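Local coordinates for protein alcohol dehydrogenase, zinc-containing (Streptococcus pneumoniae serotype 2, PDB 5YLN) that probably catalyses the NAD+-dependent oxidation of alcohols as a zinc-containing member of the alcohol dehydrogenase family, at residues 225-228 / 229-233. Residues are numbered along the deposited sequence; the frame is centred on the assembly and turned at random.
Sequences DPEK and AIKEI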
ATOM      1  N   ASP A 225     -21.911  11.515 -13.584  1.00 59.28           N
ATOM      2  CA  ASP A 225     -22.420  11.839 -12.259  1.00 52.70           C
ATOM      3  C   ASP A 225     -21.607  11.020 -11.261  1.00 43.28           C
ATOM      4  O   ASP A 225     -21.943   9.855 -11.009  1.00 46.56           O
ATOM      5  CB  ASP A 225     -23.917  11.517 -12.147  1.00 49.41           C
ATOM      6  CG  ASP A 225     -24.538  11.959 -10.809  1.00 51.89           C
ATOM      7  OD1 ASP A 225     -23.855  11.947  -9.760  1.00 54.67           O
ATOM      8  OD2 ASP A 225     -25.740  12.293 -10.802  1.00 55.89           O
ATOM      9  N   PRO A 226     -20.546  11.580 -10.663  1.00 41.09           N
ATOM     10  CA  PRO A 226     -19.689  10.777  -9.765  1.00 37.94           C
ATOM     11  C   PRO A 226     -20.457  10.100  -8.640  1.00 43.45           C
ATOM     12  O   PRO A 226     -20.217   8.917  -8.352  1.00 44.37           O
ATOM     13  CB  PRO A 226     -18.684  11.807  -9.223  1.00 36.08           C
ATOM     14  CG  PRO A 226     -18.755  13.002 -10.195  1.00 36.92           C
ATOM     15  CD  PRO A 226     -20.168  13.010 -10.696  1.00 37.47           C
ATOM     16  N   GLU A 227     -21.399  10.818  -8.017  1.00 39.46           N
ATOM     17  CA  GLU A 227     -22.164  10.253  -6.902  1.00 46.68           C
ATOM     18  C   GLU A 227     -22.990   9.049  -7.352  1.00 47.23           C
ATOM     19  O   GLU A 227     -23.036   8.010  -6.670  1.00 40.06           O
ATOM     20  CB  GLU A 227     -23.072  11.331  -6.294  1.00 44.14           C
ATOM     21  CG  GLU A 227     -23.959  10.817  -5.170  1.00 52.51           C
ATOM     22  CD  GLU A 227     -24.674  11.924  -4.395  1.00 64.38           C
ATOM     23  OE1 GLU A 227     -25.281  11.607  -3.350  1.00 69.71           O
ATOM     24  OE2 GLU A 227     -24.637  13.104  -4.818  1.00 70.35           O
ATOM     25  N   LYS A 228     -23.660   9.179  -8.498  1.00 42.30           N
ATOM     26  CA  LYS A 228     -24.459   8.080  -9.018  1.00 44.99           C
ATOM     27  C   LYS A 228     -23.580   6.883  -9.381  1.00 39.27           C
ATOM     28  O   LYS A 228     -23.998   5.731  -9.229  1.00 38.96           O
ATOM     29  CB  LYS A 228     -25.265   8.577 -10.219  1.00 53.52           C
ATOM     30  CG  LYS A 228     -26.050   7.519 -10.955  1.00 59.95           C
ATOM     31  CD  LYS A 228     -26.649   8.132 -12.216  1.00 60.55           C
ATOM     32  CE  LYS A 228     -26.999   7.065 -13.240  1.00 62.89           C
ATOM     33  NZ  LYS A 228     -25.801   6.270 -13.692  1.00 65.47           N
ATOM     34  N   ALA A 229     -22.353   7.142  -9.852  1.00 34.45           N
ATOM     35  CA  ALA A 229     -21.423   6.063 -10.169  1.00 39.69           C
ATOM     36  C   ALA A 229     -20.976   5.331  -8.911  1.00 41.94           C
ATOM     37  O   ALA A 229     -20.911   4.094  -8.891  1.00 32.59           O
ATOM     38  CB  ALA A 229     -20.209   6.613 -10.913  1.00 33.20           C
ATOM     39  N   ILE A 230     -20.627   6.094  -7.870  1.00 33.18           N
ATOM     40  CA  ILE A 230     -20.216   5.527  -6.590  1.00 42.02           C
ATOM     41  C   ILE A 230     -21.330   4.659  -6.018  1.00 37.45           C
ATOM     42  O   ILE A 230     -21.100   3.508  -5.623  1.00 38.99           O
ATOM     43  CB  ILE A 230     -19.801   6.652  -5.621  1.00 41.27           C
ATOM     44  CG1 ILE A 230     -18.532   7.344  -6.143  1.00 45.72           C
ATOM     45  CG2 ILE A 230     -19.571   6.115  -4.218  1.00 33.84           C
ATOM     46  CD1 ILE A 230     -18.238   8.722  -5.527  1.00 51.36           C
ATOM     47  N   LYS A 231     -22.562   5.186  -5.999  1.00 34.72           N
ATOM     48  CA  LYS A 231     -23.717   4.380  -5.606  1.00 34.22           C
ATOM     49  C   LYS A 231     -23.777   3.086  -6.403  1.00 43.09           C
ATOM     50  O   LYS A 231     -23.880   1.997  -5.840  1.00 39.41           O
ATOM     51  CB  LYS A 231     -25.012   5.158  -5.812  1.00 35.21           C
ATOM     52  CG  LYS A 231     -25.351   6.141  -4.715  1.00 66.38           C
ATOM     53  CD  LYS A 231     -26.843   6.496  -4.776  1.00 69.93           C
ATOM     54  CE  LYS A 231     -27.094   7.989  -4.597  1.00 69.56           C
ATOM     55  NZ  LYS A 231     -26.496   8.503  -3.338  1.00 70.94           N
ATOM     56  N   GLU A 232     -23.700   3.201  -7.727  1.00 45.54           N
ATOM     57  CA  GLU A 232     -23.839   2.046  -8.594  1.00 47.81           C
ATOM     58  C   GLU A 232     -22.761   1.010  -8.312  1.00 43.68           C
ATOM     59  O   GLU A 232     -23.024  -0.196  -8.335  1.00 38.53           O
ATOM     60  CB  GLU A 232     -23.791   2.502 -10.052  1.00 52.14           C
ATOM     61  CG  GLU A 232     -23.857   1.368 -11.047  1.00 65.79           C
ATOM     62  CD  GLU A 232     -24.142   1.852 -12.455  1.00 74.15           C
ATOM     63  OE1 GLU A 232     -24.330   3.087 -12.634  1.00 76.58           O
ATOM     64  OE2 GLU A 232     -24.176   0.992 -13.371  1.00 69.78           O
ATOM     65  N   ILE A 233     -21.541   1.457  -8.028  1.00 37.99           N
ATOM     66  CA  ILE A 233     -20.482   0.500  -7.755  1.00 39.58           C
ATOM     67  C   ILE A 233     -20.710  -0.181  -6.407  1.00 37.30           C
ATOM     68  O   ILE A 233     -20.466  -1.385  -6.258  1.00 38.08           O
ATOM     69  CB  ILE A 233     -19.110   1.188  -7.852  1.00 40.93           C
ATOM     70  CG1 ILE A 233     -18.815   1.509  -9.323  1.00 36.28           C
ATOM     71  CG2 ILE A 233     -18.009   0.303  -7.246  1.00 35.75           C
ATOM     72  CD1 ILE A 233     -17.647   2.459  -9.530  1.00 37.03           C
TER
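Glu227 and Lys231 run side by side on the outer surface of helix 226-236, one turn apart and pointing the same way. With CG anti to the backbone N (chi1 177°), the extended Glu227 chain carries its carboxylate out to where the lysine can meet it. Lys231 leaves beside its own N and bends over its last two torsions, which brings NZ to 3.3 Å from Glu227 OE1; the salt bridge carries a weak hydrogen bond. A second i to i+4 pair of the reverse order follows one residue on: Lys228 NZ stands 3.7 Å from Glu232 OE1, a long bridge.

Beneath these pairs lies the first turn. Asp225 is the N-cap: its OD1 accepts from Lys228 N at 3.0 Å, the donor arriving from above the carboxylate plane. The backbone O of Asp225 accepts from Ala229 N, and the i to i+4 ladder continues with Ile230 N on Pro226 O, Lys231 N on Glu227 O (2.9 Å, 176° at the hydrogen) and Glu232 N on Lys228 O. Pro226, having no N-H to offer, suits the first helical position. Ile230 lays CG1 3.2 Å from Pro226 O, so its aliphatic branch flanks the same carbonyl that its N grips.

Further inward, Ala229, Ile230 and Ile233 pack on Phe257 of helix 252-261, while Ala229, Ile233 and the side chain of Glu232 also meet Val221 of strand 219-222, the edge strand of the parallel Rossmann-type sheet. The helix is thus amphipathic: its apolar side faces strand 219-222 and helix 252-261, and the charged pairs lie on the surface flank. A negative carboxylate at the helix N-terminus would probably interact favourably with the helix dipole, whereas the two bridges, one weak in its hydrogen bond and the other long, probably add only modest electrostatic stabilisation.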